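Local coordinates for mRNA-binding protein PUF3 (Saccharomyces cerevisiae, PDB 3K49) that binds the 3'-UTR of COX17 and other mRNAs for mitochondrial proteins through its Pumilio homology domain, promoting COX17 mRNA deadenylation and decay, at residues Lys270-Gly275 and Ile317-Asn322. Numbering follows the deposited sequence.
With nucleotides of chain B.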
loop_
_atom_site.group_PDB
_atom_site.type_symbol
_atom_site.label_atom_id
_atom_site.label_comp_id
_atom_site.label_asym_id
_atom_site.label_seq_id
_atom_site.Cartn_x
_atom_site.Cartn_y
_atom_site.Cartn_z
ATOM N N LYS A 270 -16.161 0.584 4.398
ATOM C CA LYS A 270 -15.912 -0.315 3.278
ATOM C C LYS A 270 -16.970 -1.395 3.247
ATOM O O LYS A 270 -17.374 -1.834 2.174
ATOM C CB LYS A 270 -14.524 -0.951 3.386
ATOM C CG LYS A 270 -13.402 0.048 3.250
ATOM C CD LYS A 270 -13.378 0.659 1.843
ATOM C CE LYS A 270 -12.687 2.026 1.838
ATOM N NZ LYS A 270 -13.334 2.975 2.812
ATOM N N SER A 271 -17.404 -1.824 4.432
ATOM C CA SER A 271 -18.429 -2.854 4.556
ATOM C C SER A 271 -19.651 -2.439 3.778
ATOM O O SER A 271 -20.121 -3.175 2.921
ATOM C CB SER A 271 -18.818 -3.072 6.021
ATOM O OG SER A 271 -17.752 -3.637 6.762
ATOM N N ILE A 272 -20.160 -1.248 4.081
ATOM C CA ILE A 272 -21.384 -0.767 3.442
ATOM C C ILE A 272 -21.133 -0.283 2.004
ATOM O O ILE A 272 -22.047 -0.240 1.183
ATOM C CB ILE A 272 -22.094 0.321 4.289
ATOM C CG1 ILE A 272 -21.256 1.583 4.388
ATOM C CG2 ILE A 272 -22.391 -0.195 5.701
ATOM C CD1 ILE A 272 -21.804 2.555 5.411
ATOM N N LEU A 273 -19.884 0.051 1.699
ATOM C CA LEU A 273 -19.527 0.485 0.360
ATOM C C LEU A 273 -19.375 -0.692 -0.597
ATOM O O LEU A 273 -19.864 -0.637 -1.723
ATOM C CB LEU A 273 -18.236 1.304 0.386
ATOM C CG LEU A 273 -17.685 1.706 -0.979
ATOM C CD1 LEU A 273 -18.755 2.397 -1.793
ATOM C CD2 LEU A 273 -16.468 2.597 -0.826
ATOM N N TYR A 274 -18.710 -1.755 -0.153
ATOM C CA TYR A 274 -18.426 -2.885 -1.039
ATOM C C TYR A 274 -19.214 -4.169 -0.759
ATOM O O TYR A 274 -19.093 -5.145 -1.489
ATOM C CB TYR A 274 -16.925 -3.170 -1.071
ATOM C CG TYR A 274 -16.146 -2.035 -1.689
ATOM C CD1 TYR A 274 -16.374 -1.650 -3.006
ATOM C CD2 TYR A 274 -15.204 -1.328 -0.953
ATOM C CE1 TYR A 274 -15.676 -0.603 -3.579
ATOM C CE2 TYR A 274 -14.498 -0.280 -1.520
ATOM C CZ TYR A 274 -14.734 0.078 -2.832
ATOM O OH TYR A 274 -14.028 1.125 -3.393
ATOM N N GLY A 275 -20.017 -4.176 0.294
ATOM C CA GLY A 275 -20.841 -5.336 0.567
ATOM C C GLY A 275 -21.989 -5.482 -0.422
ATOM O O GLY A 275 -22.467 -4.494 -0.978
ATOM N N ILE A 317 -22.087 7.621 9.041
ATOM C CA ILE A 317 -23.448 8.102 8.813
ATOM C C ILE A 317 -23.544 8.773 7.450
ATOM O O ILE A 317 -24.421 8.444 6.642
ATOM C CB ILE A 317 -23.898 9.098 9.900
ATOM C CG1 ILE A 317 -23.936 8.422 11.272
ATOM C CG2 ILE A 317 -25.266 9.670 9.561
ATOM C CD1 ILE A 317 -25.059 7.424 11.443
ATOM N N GLN A 318 -22.635 9.714 7.201
ATOM C CA GLN A 318 -22.521 10.341 5.888
ATOM C C GLN A 318 -22.481 9.273 4.797
ATOM O O GLN A 318 -23.233 9.333 3.819
ATOM C CB GLN A 318 -21.261 11.206 5.809
ATOM C CG GLN A 318 -21.094 12.184 6.958
ATOM C CD GLN A 318 -19.914 13.112 6.766
ATOM O OE1 GLN A 318 -19.578 13.474 5.639
ATOM N NE2 GLN A 318 -19.278 13.504 7.865
ATOM N N LYS A 319 -21.601 8.295 4.982
ATOM C CA LYS A 319 -21.459 7.192 4.045
ATOM C C LYS A 319 -22.796 6.491 3.807
ATOM O O LYS A 319 -23.158 6.195 2.665
ATOM C CB LYS A 319 -20.431 6.191 4.568
ATOM C CG LYS A 319 -19.822 5.287 3.504
ATOM C CD LYS A 319 -18.822 6.051 2.641
ATOM C CE LYS A 319 -17.991 5.117 1.767
ATOM N NZ LYS A 319 -16.590 4.951 2.263
ATOM N N LEU A 320 -23.529 6.226 4.885
ATOM C CA LEU A 320 -24.821 5.550 4.767
ATOM C C LEU A 320 -25.798 6.347 3.916
ATOM O O LEU A 320 -26.529 5.790 3.098
ATOM C CB LEU A 320 -25.427 5.290 6.141
ATOM C CG LEU A 320 -25.024 3.977 6.811
ATOM C CD1 LEU A 320 -25.744 3.818 8.147
ATOM C CD2 LEU A 320 -25.307 2.791 5.894
ATOM N N VAL A 321 -25.814 7.655 4.129
ATOM C CA VAL A 321 -26.636 8.549 3.330
ATOM C C VAL A 321 -26.474 8.247 1.837
ATOM O O VAL A 321 -27.461 8.105 1.114
ATOM C CB VAL A 321 -26.273 10.021 3.608
ATOM C CG1 VAL A 321 -26.956 10.952 2.604
ATOM C CG2 VAL A 321 -26.631 10.391 5.034
ATOM N N ASN A 322 -25.223 8.127 1.393
ATOM C CA ASN A 322 -24.898 7.880 -0.011
ATOM C C ASN A 322 -25.276 6.498 -0.536
ATOM O O ASN A 322 -25.863 6.375 -1.608
ATOM C CB ASN A 322 -23.409 8.104 -0.237
ATOM C CG ASN A 322 -22.989 9.527 0.059
ATOM O OD1 ASN A 322 -23.800 10.453 -0.036
ATOM N ND2 ASN A 322 -21.718 9.714 0.419
ATOM P P U B 3 -12.282 20.100 8.475
ATOM O OP1 U B 3 -10.885 20.523 8.220
ATOM O OP2 U B 3 -13.118 19.614 7.349
ATOM O "O5'" U B 3 -12.267 18.986 9.626
ATOM C "C5'" U B 3 -11.726 19.260 10.918
ATOM C "C4'" U B 3 -11.946 18.079 11.845
ATOM O "O4'" U B 3 -13.362 17.925 12.133
ATOM C "C3'" U B 3 -11.516 16.724 11.298
ATOM O "O3'" U B 3 -10.128 16.515 11.545
ATOM C "C2'" U B 3 -12.389 15.762 12.101
ATOM O "O2'" U B 3 -11.865 15.495 13.390
ATOM C "C1'" U B 3 -13.693 16.544 12.196
ATOM N N1 U B 3 -14.669 16.255 11.122
ATOM C C2 U B 3 -15.598 15.257 11.334
ATOM O O2 U B 3 -15.641 14.591 12.351
ATOM N N3 U B 3 -16.481 15.058 10.306
ATOM C C4 U B 3 -16.533 15.741 9.109
ATOM O O4 U B 3 -17.415 15.478 8.294
ATOM C C5 U B 3 -15.530 16.754 8.959
ATOM C C6 U B 3 -14.655 16.971 9.945
#
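Lys-319 sets CG anti to its backbone N (chi1 -159°), beside Ile-272; the rest of the chain runs on to Leu-273. Ile-272 chi1 (66°) puts CG1 between its backbone N and carbonyl carbon, and chi2 (-169°) extends CD1 toward the other helix. Ile-272 CD1 packs against Leu-320 CD2 at 3.5 Å, the two side chains crossing at about a right angle. Ile-272 CD1 also lies 3.9 Å from Lys-319 CG. Farther along, Lys-319 CE rests on Leu-273 CD2 at 3.9 Å. Lys-319 NZ comes within 3.8 Å of Lys-270 NZ. A salt bridge from Lys-319 NZ to Glu-269 probably offsets the repulsion between these amines. Beside the contact, Gln-318 NE2 donates a hydrogen bond to O4 of U3 in RNA chain B (2.7 Å) and is also hydrogen-bonded to Asn-314 OD1, which would restrain the amide. The two segments run nearly parallel, their axes 10.0 Å apart. They join Pumilio repeats 7 and 8, as neighbouring RNA-binding helices do in the PUF fold. Ile-283 and Ile-284 of helix 277-284 pack on Ile-272 and Leu-320 respectively, while helix 222-230 meets Lys-270 and helix 355-364 meets Gln-318.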